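PDB 5G0A: transaminase from Bacillus megaterium, which probably transfers amino groups between amines and carbonyl compounds with S selectivity, using pyridoxal-5'-phosphate as cofactor. Local coordinates for residues T143-Y148 with V189-S194; V234-S239 with V264-D269; E123-A128 with G153-V158; L214-T219 with P253-M258. One frame throughout, in Å; residues are numbered along the deposited sequence.

Interaction 1: T143-Y148 with V189-S194; sequences TREHDY and VLMAPS. With PLP (pyridoxal-5'-phosphate), chain K.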
# COMPACT_ATOMS: atom_id res chain seq x y z
N THR B 143 -8.90 -12.92 -5.58
CA THR B 143 -8.76 -14.26 -5.04
C THR B 143 -10.03 -14.63 -4.26
O THR B 143 -11.03 -13.89 -4.29
CB THR B 143 -7.52 -14.32 -4.14
OG1 THR B 143 -7.19 -15.69 -3.86
CG2 THR B 143 -7.76 -13.52 -2.82
N ARG B 144 -10.04 -15.78 -3.59
CA ARG B 144 -11.20 -16.19 -2.78
C ARG B 144 -10.81 -16.47 -1.35
O ARG B 144 -9.71 -16.95 -1.08
CB ARG B 144 -11.91 -17.44 -3.36
CG ARG B 144 -12.51 -17.25 -4.76
CD ARG B 144 -11.52 -17.57 -5.89
NE ARG B 144 -10.83 -18.85 -5.63
CZ ARG B 144 -11.37 -20.05 -5.80
NH1 ARG B 144 -12.62 -20.18 -6.26
NH2 ARG B 144 -10.67 -21.15 -5.49
N GLU B 145 -11.74 -16.24 -0.43
CA GLU B 145 -11.63 -16.71 0.95
C GLU B 145 -11.18 -18.18 0.96
O GLU B 145 -11.72 -18.98 0.20
CB GLU B 145 -12.97 -16.56 1.70
CG GLU B 145 -12.79 -16.79 3.20
CD GLU B 145 -14.07 -16.94 4.01
OE1 GLU B 145 -15.13 -17.25 3.45
OE2 GLU B 145 -13.99 -16.75 5.25
N HIS B 146 -10.21 -18.48 1.82
CA HIS B 146 -9.62 -19.82 2.02
C HIS B 146 -8.70 -20.32 0.92
O HIS B 146 -8.21 -21.46 1.02
CB HIS B 146 -10.68 -20.90 2.33
CG HIS B 146 -11.68 -20.50 3.38
ND1 HIS B 146 -11.32 -19.88 4.55
CD2 HIS B 146 -13.02 -20.67 3.43
CE1 HIS B 146 -12.41 -19.68 5.29
NE2 HIS B 146 -13.45 -20.14 4.63
N ASP B 147 -8.42 -19.51 -0.10
CA ASP B 147 -7.46 -19.93 -1.12
C ASP B 147 -6.07 -19.96 -0.51
O ASP B 147 -5.72 -19.10 0.30
CB ASP B 147 -7.41 -18.97 -2.32
CG ASP B 147 -8.40 -19.33 -3.41
OD1 ASP B 147 -9.30 -20.16 -3.18
OD2 ASP B 147 -8.23 -18.81 -4.54
N TYR B 148 -5.28 -20.93 -0.96
CA TYR B 148 -3.84 -20.96 -0.70
C TYR B 148 -3.12 -20.94 -2.04
O TYR B 148 -3.38 -21.78 -2.91
CB TYR B 148 -3.45 -22.20 0.12
CG TYR B 148 -1.96 -22.16 0.47
CD1 TYR B 148 -1.51 -21.34 1.51
CD2 TYR B 148 -1.02 -22.86 -0.29
CE1 TYR B 148 -0.15 -21.23 1.81
CE2 TYR B 148 0.35 -22.79 0.02
CZ TYR B 148 0.77 -21.96 1.06
OH TYR B 148 2.10 -21.84 1.39
N VAL B 189 -5.23 -6.57 -4.09
CA VAL B 189 -5.96 -7.84 -4.08
C VAL B 189 -7.33 -7.63 -3.46
O VAL B 189 -7.48 -6.96 -2.41
CB VAL B 189 -5.20 -8.96 -3.30
CG1 VAL B 189 -6.06 -10.23 -3.12
CG2 VAL B 189 -3.87 -9.27 -3.97
N LEU B 190 -8.33 -8.21 -4.10
CA LEU B 190 -9.66 -8.27 -3.55
C LEU B 190 -10.00 -9.71 -3.18
O LEU B 190 -9.74 -10.63 -3.96
CB LEU B 190 -10.67 -7.78 -4.58
CG LEU B 190 -10.47 -6.41 -5.18
CD1 LEU B 190 -11.59 -6.17 -6.19
CD2 LEU B 190 -10.44 -5.33 -4.10
N MET B 191 -10.59 -9.90 -2.01
CA MET B 191 -11.02 -11.23 -1.58
C MET B 191 -12.51 -11.46 -1.88
O MET B 191 -13.37 -10.87 -1.23
CB MET B 191 -10.74 -11.49 -0.09
CG MET B 191 -11.24 -12.85 0.37
SD MET B 191 -10.93 -13.19 2.11
CE MET B 191 -12.37 -12.42 2.86
N ALA B 192 -12.78 -12.35 -2.84
CA ALA B 192 -14.15 -12.74 -3.21
C ALA B 192 -14.61 -13.92 -2.39
O ALA B 192 -13.80 -14.56 -1.70
CB ALA B 192 -14.22 -13.08 -4.70
N PRO B 193 -15.92 -14.23 -2.44
CA PRO B 193 -16.38 -15.35 -1.61
C PRO B 193 -15.83 -16.70 -2.05
O PRO B 193 -15.53 -16.90 -3.23
CB PRO B 193 -17.91 -15.32 -1.75
CG PRO B 193 -18.24 -14.27 -2.76
CD PRO B 193 -17.02 -13.44 -3.02
N SER B 194 -15.67 -17.61 -1.11
CA SER B 194 -15.33 -18.97 -1.48
C SER B 194 -16.51 -19.58 -2.26
O SER B 194 -17.67 -19.15 -2.09
CB SER B 194 -15.03 -19.78 -0.22
OG SER B 194 -16.18 -19.94 0.56
N1 PLP K . -0.49 -23.05 -4.81
C2 PLP K . -1.16 -24.13 -4.34
C2A PLP K . -2.60 -24.36 -4.75
C3 PLP K . -0.46 -25.12 -3.49
O3 PLP K . -1.07 -26.23 -3.04
C4 PLP K . 0.95 -24.88 -3.14
C4A PLP K . 1.72 -25.90 -2.30
C5 PLP K . 1.54 -23.63 -3.69
C6 PLP K . 0.78 -22.78 -4.47
C5A PLP K . 2.96 -23.21 -3.36
O4P PLP K . 3.94 -24.13 -3.79
P PLP K . 5.37 -24.11 -3.02
O1P PLP K . 6.15 -25.06 -3.90
O2P PLP K . 5.91 -22.70 -2.99
O3P PLP K . 5.09 -24.65 -1.64
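Thr143 and Arg144 lie against Met191 and Ala192 as parallel neighbours, strand 189-192 being the outermost within this chain on this side of the seven-stranded sheet. Thr143 N donates to Leu190 O (2.9 Å), Ala192 N to Thr143 O (2.7 Å), and Glu145 N carries the ladder past the strand end to Ala192 O (2.9 Å). Side chains add to it: Met191 CG packs on Glu145 N at 3.5 Å, Ser194 CB sits 3.4 Å from Glu145 O, and Arg144 CG touches Pro193 O at 3.4 Å. From there the arginine chain bends twice (chi2 89°, chi3 47°) and leads away from strand 189-192. Its NE gives Asp147 OD2 an almost straight bond of 2.8 Å, the carboxylate oxygen lying in the guanidinium plane; NH2 to OD1 is weak. This salt bridge spans the type II turn from Arg144 to Asp147. Farther out, Tyr251 OH binds NH1, while OD1 takes Gln240 NE2. An alanine at Arg144 would probably cost Asp147 its arginine partner, leaving it to His149 and Gln240, and Tyr251 OH its bond to NH1, making the turn less firmly fixed. Just beyond the turn, Tyr148 CE2 is 3.8 Å from PLP C4. The arginine is likely to favour the anionic carboxylate; since OD2 also takes His149 NE2, the same group probably ties the strand end to the cofactor site.

Interaction 2: V234-S239 with V264-D269; sequences VITEVS and VLWIND. Unlike the reference sequence in segment 264-269: Asn268 (reference Thr). With PLP (pyridoxal-5'-phosphate), chain K.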
# COMPACT_ATOMS: atom_id res chain seq x y z
N VAL B 234 -8.75 -13.00 -12.08
CA VAL B 234 -9.25 -13.75 -10.94
C VAL B 234 -8.36 -14.98 -10.87
O VAL B 234 -8.13 -15.64 -11.89
CB VAL B 234 -10.71 -14.20 -11.17
CG1 VAL B 234 -11.18 -15.03 -9.99
CG2 VAL B 234 -11.63 -12.98 -11.33
N ILE B 235 -7.84 -15.27 -9.69
CA ILE B 235 -7.06 -16.50 -9.47
C ILE B 235 -7.88 -17.48 -8.64
O ILE B 235 -8.49 -17.09 -7.66
CB ILE B 235 -5.68 -16.21 -8.82
CG1 ILE B 235 -4.84 -17.50 -8.80
CG2 ILE B 235 -5.80 -15.52 -7.44
CD1 ILE B 235 -3.38 -17.25 -8.47
N THR B 236 -7.87 -18.76 -9.02
CA THR B 236 -8.67 -19.78 -8.36
C THR B 236 -7.84 -21.05 -8.12
O THR B 236 -6.74 -21.18 -8.64
CB THR B 236 -9.89 -20.22 -9.22
OG1 THR B 236 -9.43 -20.78 -10.45
CG2 THR B 236 -10.83 -19.02 -9.49
N GLU B 237 -8.39 -21.97 -7.33
CA GLU B 237 -7.97 -23.37 -7.28
C GLU B 237 -9.27 -24.11 -7.54
O GLU B 237 -10.29 -23.75 -6.94
CB GLU B 237 -7.52 -23.79 -5.88
CG GLU B 237 -6.42 -23.00 -5.20
CD GLU B 237 -6.24 -23.44 -3.76
OE1 GLU B 237 -5.74 -24.57 -3.53
OE2 GLU B 237 -6.65 -22.68 -2.84
N VAL B 238 -9.26 -25.13 -8.39
CA VAL B 238 -10.56 -25.79 -8.68
C VAL B 238 -11.02 -26.58 -7.47
O VAL B 238 -12.21 -26.78 -7.26
CB VAL B 238 -10.56 -26.69 -9.93
CG1 VAL B 238 -10.22 -25.90 -11.18
CG2 VAL B 238 -9.67 -27.93 -9.74
N SER B 239 -10.06 -27.07 -6.70
CA SER B 239 -10.36 -27.67 -5.42
C SER B 239 -9.39 -27.01 -4.48
O SER B 239 -8.17 -27.10 -4.68
CB SER B 239 -10.12 -29.18 -5.48
OG SER B 239 -10.32 -29.78 -4.22
N VAL B 264 -11.43 -9.92 -18.18
CA VAL B 264 -10.46 -10.14 -17.08
C VAL B 264 -9.86 -11.53 -17.31
O VAL B 264 -10.54 -12.43 -17.83
CB VAL B 264 -11.22 -10.02 -15.74
CG1 VAL B 264 -10.46 -10.62 -14.55
CG2 VAL B 264 -11.61 -8.56 -15.48
N LEU B 265 -8.58 -11.69 -17.00
CA LEU B 265 -7.95 -13.00 -17.11
C LEU B 265 -8.41 -13.98 -16.02
O LEU B 265 -8.81 -13.58 -14.93
CB LEU B 265 -6.41 -12.86 -17.10
CG LEU B 265 -5.75 -12.06 -18.22
CD1 LEU B 265 -4.25 -11.95 -17.95
CD2 LEU B 265 -6.04 -12.67 -19.61
N TRP B 266 -8.35 -15.28 -16.35
CA TRP B 266 -8.54 -16.33 -15.37
C TRP B 266 -7.25 -17.14 -15.21
O TRP B 266 -6.76 -17.77 -16.16
CB TRP B 266 -9.75 -17.25 -15.74
CG TRP B 266 -9.87 -18.45 -14.85
CD1 TRP B 266 -9.68 -18.49 -13.48
CD2 TRP B 266 -10.23 -19.79 -15.24
NE1 TRP B 266 -9.87 -19.77 -13.02
CE2 TRP B 266 -10.22 -20.58 -14.07
CE3 TRP B 266 -10.57 -20.39 -16.47
CZ2 TRP B 266 -10.51 -21.95 -14.09
CZ3 TRP B 266 -10.87 -21.75 -16.47
CH2 TRP B 266 -10.83 -22.51 -15.30
N ILE B 267 -6.66 -17.05 -14.02
CA ILE B 267 -5.50 -17.85 -13.66
C ILE B 267 -6.03 -19.01 -12.85
O ILE B 267 -6.63 -18.81 -11.79
CB ILE B 267 -4.51 -17.06 -12.76
CG1 ILE B 267 -4.03 -15.77 -13.46
CG2 ILE B 267 -3.35 -17.99 -12.35
CD1 ILE B 267 -3.26 -14.81 -12.53
N ASN B 268 -5.82 -20.25 -13.31
CA ASN B 268 -6.07 -21.36 -12.40
C ASN B 268 -4.77 -21.92 -11.84
O ASN B 268 -3.85 -22.21 -12.58
CB ASN B 268 -6.92 -22.49 -13.00
CG ASN B 268 -7.38 -23.46 -11.94
OD1 ASN B 268 -8.03 -23.06 -10.95
ND2 ASN B 268 -6.99 -24.73 -12.09
N ASP B 269 -4.73 -22.01 -10.51
CA ASP B 269 -3.55 -22.48 -9.79
C ASP B 269 -3.61 -24.00 -9.73
O ASP B 269 -4.43 -24.57 -9.00
CB ASP B 269 -3.55 -21.87 -8.38
CG ASP B 269 -2.26 -22.17 -7.60
OD1 ASP B 269 -1.48 -23.05 -8.03
OD2 ASP B 269 -2.04 -21.50 -6.56
N1 PLP K . -0.49 -23.05 -4.81
C2 PLP K . -1.16 -24.13 -4.34
C2A PLP K . -2.60 -24.36 -4.75
C3 PLP K . -0.46 -25.12 -3.49
O3 PLP K . -1.07 -26.23 -3.04
C4 PLP K . 0.95 -24.88 -3.14
C4A PLP K . 1.72 -25.90 -2.30
C5 PLP K . 1.54 -23.63 -3.69
C6 PLP K . 0.78 -22.78 -4.47
C5A PLP K . 2.96 -23.21 -3.36
O4P PLP K . 3.94 -24.13 -3.79
P PLP K . 5.37 -24.11 -3.02
O1P PLP K . 6.15 -25.06 -3.90
O2P PLP K . 5.91 -22.70 -2.99
O3P PLP K . 5.09 -24.65 -1.64
O HOH W 1 -6.71 -26.08 -9.44
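Thr236 OG1 is gripped between Trp266 and Asn268, whose side chains each cross that of the threonine at about a right angle. The hydroxyl, set between the backbone N and the carbonyl carbon (chi1 61°), accepts from Trp266 NE1 at 2.8 Å; the bond is nearly straight and lies in the indole plane. The same OG1 donates to Asn268 OD1 at 2.7 Å, in the amide plane and on a lone pair, so one oxygen helps to set the rotation of both flat groups. In Asn268, where the reference sequence has threonine, both OD1 and ND2 lie 3.6 Å from Val238 CG1, and ND2 donates to a water that also accepts from Val238 N and donates to Asp269 O.

These residues belong to a beta-alpha-beta unit, in which helix 251-262 connects parallel neighbouring strands 231-236 and 265-269 of the large PLP-binding domain's sheet. The strand segments run 20° apart, joined by four backbone bonds, from Val234 N to Leu265 O through to Asp269 N to Thr236 O.

On the opposite face from Thr236, Ile235 and Ile267 cross obliquely, CG1 of the former 3.9 Å from CG2 of the latter. At the strand ends the side chains turn to the cofactor. Asp269 OD2 lies 2.8 Å from PLP N1 and is also bonded by His149 ND1. Glu237 OE1 stands 3.4 Å from PLP C2A, while its OE2 receives Tyr148 N.

Interaction 3: E123-A128 with G153-V158; sequences EAVETA and GGAATV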
# COMPACT_ATOMS: atom_id res chain seq x y z
N GLU B 123 6.97 -19.40 -6.46
CA GLU B 123 7.61 -18.66 -7.56
C GLU B 123 6.78 -18.69 -8.84
O GLU B 123 6.73 -17.70 -9.57
CB GLU B 123 9.02 -19.17 -7.83
CG GLU B 123 10.03 -18.69 -6.76
CD GLU B 123 11.47 -19.00 -7.12
OE1 GLU B 123 11.70 -19.84 -8.02
OE2 GLU B 123 12.37 -18.37 -6.51
N ALA B 124 6.13 -19.81 -9.12
CA ALA B 124 5.24 -19.89 -10.29
C ALA B 124 4.07 -18.92 -10.17
O ALA B 124 3.68 -18.27 -11.16
CB ALA B 124 4.71 -21.31 -10.49
N VAL B 125 3.46 -18.87 -8.99
CA VAL B 125 2.34 -17.92 -8.73
C VAL B 125 2.84 -16.46 -8.82
O VAL B 125 2.18 -15.63 -9.43
CB VAL B 125 1.68 -18.22 -7.37
CG1 VAL B 125 0.67 -17.13 -6.97
CG2 VAL B 125 0.95 -19.59 -7.44
N GLU B 126 4.01 -16.17 -8.26
CA GLU B 126 4.60 -14.81 -8.41
C GLU B 126 4.69 -14.43 -9.88
O GLU B 126 4.34 -13.30 -10.29
CB GLU B 126 6.00 -14.70 -7.76
CG GLU B 126 6.04 -14.98 -6.26
CD GLU B 126 5.66 -13.77 -5.40
OE1 GLU B 126 5.54 -12.65 -5.93
OE2 GLU B 126 5.51 -13.96 -4.19
N THR B 127 5.15 -15.37 -10.69
CA THR B 127 5.39 -15.09 -12.09
C THR B 127 4.05 -14.84 -12.82
O THR B 127 3.95 -13.93 -13.62
CB THR B 127 6.17 -16.25 -12.75
OG1 THR B 127 7.38 -16.46 -11.99
CG2 THR B 127 6.57 -15.87 -14.17
N ALA B 128 3.07 -15.68 -12.52
CA ALA B 128 1.73 -15.56 -13.11
C ALA B 128 1.11 -14.21 -12.76
O ALA B 128 0.49 -13.59 -13.62
CB ALA B 128 0.83 -16.65 -12.59
N GLY B 153 5.98 -13.08 -0.84
CA GLY B 153 5.23 -11.82 -0.68
C GLY B 153 4.07 -11.62 -1.63
O GLY B 153 2.97 -11.29 -1.18
N GLY B 154 4.29 -11.84 -2.93
CA GLY B 154 3.21 -11.69 -3.91
C GLY B 154 2.15 -12.80 -3.85
O GLY B 154 0.95 -12.54 -3.81
N ALA B 155 2.59 -14.06 -3.82
CA ALA B 155 1.69 -15.19 -3.68
C ALA B 155 0.87 -15.12 -2.37
O ALA B 155 -0.29 -15.50 -2.31
CB ALA B 155 2.48 -16.50 -3.74
N ALA B 156 1.50 -14.67 -1.29
CA ALA B 156 0.78 -14.52 -0.03
C ALA B 156 -0.37 -13.48 -0.10
O ALA B 156 -1.39 -13.65 0.55
CB ALA B 156 1.74 -14.17 1.11
N THR B 157 -0.22 -12.45 -0.93
CA THR B 157 -1.31 -11.45 -1.04
C THR B 157 -2.61 -12.10 -1.50
O THR B 157 -3.68 -11.64 -1.12
CB THR B 157 -0.99 -10.25 -1.96
OG1 THR B 157 -0.89 -10.68 -3.33
CG2 THR B 157 0.32 -9.51 -1.50
N VAL B 158 -2.51 -13.16 -2.31
CA VAL B 158 -3.72 -13.86 -2.77
C VAL B 158 -4.06 -15.10 -1.96
O VAL B 158 -5.01 -15.81 -2.25
CB VAL B 158 -3.70 -14.17 -4.28
CG1 VAL B 158 -3.81 -12.86 -5.07
CG2 VAL B 158 -2.45 -14.93 -4.70
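Glu126 and Ala155 mark the nearest backbone approach, CA to CA 5.6 Å, where the segment of helix 121-136 crosses the weakly bonded helix 153-157 at 78° with axes 8.3 Å apart. Glu126 carries the polar part of the contact. Its chain bends at chi2 (-83°), which turns CD out of the extended path, and OE2 reaches the first turn of the short helix. There Ala155 N donates to Glu126 OE2 at 2.9 Å, coming from above the carboxylate plane, 72° out of it. Gly154 N adds a weak bond to the same OE2, 2.8 Å long but poorly angled. The packing is close: Glu126 OE1 is 3.2 Å from Gly154 CA, and a CB on Gly154 would fall 2.1 Å from that oxygen. Beside it, Val125 CG1 meets Ala155 CB at 3.8 Å and, more loosely, Val158 CG2. Val125 also lies close to the cofactor. Outside the segments, Thr152 OG1 bonds OE2, and OE1 takes Gly153 N of the third subunit. A buried carboxylate so surrounded by donors at a helix start is probably held as an anion, its charge eased by the helix dipole, and it joins both helices to the subunit interface.

Interaction 4: L214-T219 with P253-M258; sequences LSVKYT and PQIRKM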
# COMPACT_ATOMS: atom_id res chain seq x y z
N LEU B 214 -24.49 -17.40 -6.27
CA LEU B 214 -24.39 -16.18 -5.48
C LEU B 214 -22.93 -15.78 -5.25
O LEU B 214 -22.59 -14.59 -5.26
CB LEU B 214 -25.12 -16.32 -4.14
CG LEU B 214 -26.52 -15.69 -4.00
CD1 LEU B 214 -27.47 -16.11 -5.11
CD2 LEU B 214 -27.12 -16.00 -2.63
N SER B 215 -22.07 -16.77 -5.03
CA SER B 215 -20.64 -16.53 -4.93
C SER B 215 -20.11 -15.80 -6.16
O SER B 215 -19.35 -14.83 -6.04
CB SER B 215 -19.87 -17.84 -4.70
OG SER B 215 -20.04 -18.67 -5.82
N VAL B 216 -20.47 -16.30 -7.35
CA VAL B 216 -20.09 -15.67 -8.61
C VAL B 216 -20.71 -14.27 -8.77
O VAL B 216 -20.04 -13.31 -9.18
CB VAL B 216 -20.45 -16.57 -9.82
CG1 VAL B 216 -20.18 -15.84 -11.14
CG2 VAL B 216 -19.68 -17.90 -9.76
N LYS B 217 -22.00 -14.15 -8.44
CA LYS B 217 -22.68 -12.85 -8.51
C LYS B 217 -21.93 -11.77 -7.73
O LYS B 217 -21.70 -10.67 -8.23
CB LYS B 217 -24.13 -12.95 -8.00
CG LYS B 217 -24.84 -11.60 -7.95
CD LYS B 217 -25.99 -11.56 -6.96
CE LYS B 217 -26.59 -10.16 -6.88
NZ LYS B 217 -27.51 -9.88 -8.02
N TYR B 218 -21.57 -12.08 -6.49
CA TYR B 218 -20.93 -11.09 -5.67
C TYR B 218 -19.50 -10.82 -6.13
O TYR B 218 -19.02 -9.69 -6.04
CB TYR B 218 -21.01 -11.42 -4.18
CG TYR B 218 -20.46 -10.30 -3.34
CD1 TYR B 218 -21.01 -9.01 -3.43
CD2 TYR B 218 -19.38 -10.50 -2.49
CE1 TYR B 218 -20.51 -7.97 -2.68
CE2 TYR B 218 -18.87 -9.46 -1.74
CZ TYR B 218 -19.44 -8.19 -1.83
OH TYR B 218 -18.94 -7.14 -1.09
N THR B 219 -18.82 -11.85 -6.64
CA THR B 219 -17.50 -11.65 -7.25
C THR B 219 -17.59 -10.64 -8.40
O THR B 219 -16.80 -9.71 -8.51
CB THR B 219 -16.89 -12.99 -7.77
OG1 THR B 219 -16.87 -13.95 -6.71
CG2 THR B 219 -15.47 -12.79 -8.30
N PRO B 253 -17.12 -23.26 -14.48
CA PRO B 253 -17.65 -22.74 -15.73
C PRO B 253 -18.20 -21.31 -15.60
O PRO B 253 -18.04 -20.50 -16.51
CB PRO B 253 -18.76 -23.76 -16.09
CG PRO B 253 -18.32 -25.02 -15.44
CD PRO B 253 -17.64 -24.60 -14.16
N GLN B 254 -18.83 -21.00 -14.46
CA GLN B 254 -19.35 -19.65 -14.28
C GLN B 254 -18.26 -18.59 -14.13
O GLN B 254 -18.42 -17.47 -14.59
CB GLN B 254 -20.36 -19.59 -13.14
CG GLN B 254 -21.73 -20.10 -13.57
CD GLN B 254 -22.81 -19.88 -12.52
OE1 GLN B 254 -22.70 -19.02 -11.65
NE2 GLN B 254 -23.89 -20.65 -12.62
N ILE B 255 -17.15 -18.95 -13.49
CA ILE B 255 -16.01 -18.03 -13.40
C ILE B 255 -15.37 -17.79 -14.76
O ILE B 255 -14.99 -16.66 -15.08
CB ILE B 255 -14.97 -18.51 -12.36
CG1 ILE B 255 -15.50 -18.30 -10.93
CG2 ILE B 255 -13.60 -17.84 -12.58
CD1 ILE B 255 -15.77 -16.85 -10.49
N ARG B 256 -15.26 -18.85 -15.57
CA ARG B 256 -14.68 -18.70 -16.90
C ARG B 256 -15.53 -17.74 -17.74
O ARG B 256 -15.01 -16.84 -18.40
CB ARG B 256 -14.53 -20.07 -17.58
CG ARG B 256 -14.18 -19.99 -19.06
CD ARG B 256 -12.74 -19.59 -19.36
NE ARG B 256 -12.46 -18.17 -19.08
CZ ARG B 256 -11.28 -17.58 -19.28
NH1 ARG B 256 -10.24 -18.24 -19.77
NH2 ARG B 256 -11.14 -16.29 -18.99
N LYS B 257 -16.84 -17.96 -17.71
CA LYS B 257 -17.80 -17.11 -18.40
C LYS B 257 -17.77 -15.67 -17.90
O LYS B 257 -17.68 -14.74 -18.70
CB LYS B 257 -19.21 -17.72 -18.26
CG LYS B 257 -20.31 -16.92 -18.96
CD LYS B 257 -21.54 -17.81 -19.17
CE LYS B 257 -22.76 -17.00 -19.62
NZ LYS B 257 -23.34 -16.17 -18.52
N MET B 258 -17.80 -15.48 -16.58
CA MET B 258 -17.78 -14.14 -15.97
C MET B 258 -16.50 -13.36 -16.32
O MET B 258 -16.56 -12.19 -16.70
CB MET B 258 -17.98 -14.22 -14.44
CG MET B 258 -17.84 -12.88 -13.70
SD MET B 258 -17.26 -13.05 -11.99
CE MET B 258 -15.48 -13.28 -12.20
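Two helices that lie side by side on one face of the seven-stranded sheet, 214-226 and 251-262, meet here through Val216 and Thr219 on one and Gln254, Ile255 and Met258 on the other. Helices flanking a central, mostly parallel sheet are the plan of the large domain in class-III aminotransferases. The two segments run nearly parallel, 22° apart, with 10.2 Å between their axes, and no hydrogen bond crosses between them. Val216 points at the partner and fills the middle: its CG2 packs on Gln254 CB at 3.8 Å and reaches Ile255 CD1 at 4.1 Å, while its CG1 lies 4.1 Å from Met258 SD. The valine and methionine side chains slide past each other in opposite directions. Gln254 OE1 rests beside Val216 CG2, and its amide is held by Leu213 N and Gly211 O just ahead of the first helix. On the far side of helix 214-226, Tyr218 meets Tyr218 of the second subunit edge-to-face. Met258 bends at chi3 (79°), and its CE comes 3.9 Å from Thr219 CG2, the side chains crossing at about a right angle. Thr219 OG1 turns back to Ser215 O at 2.7 Å. An alanine in place of Thr219 would probably open a gap beside the Met258 methyl and cost Ser215 O one of its two donors. Thr219 OG1 and N reach that oxygen from opposite faces of its carbonyl plane.

In the fold
Interactions 1 and 2, centres about 10 Å apart, lie in the same seven-stranded sheet, where strands 140-144 and 231-236 are neighbours; both reach PLP from their C-terminal strand ends. Interaction 4 packs two helices on one face, its centre about 11 Å from interaction 2. Interaction 3 lies on the opposite face, about 23 Å from interaction 4, with no touch between them. Along the chain, the segments of interactions 3 and 1 alternate first, then those of interactions 4 and 2. Interaction 3 touches the third subunit, as does Tyr148 of interaction 1, while interactions 1 and 4 touch the second, so the contacts around the sheet connect the pocket with the tetrameric assembly.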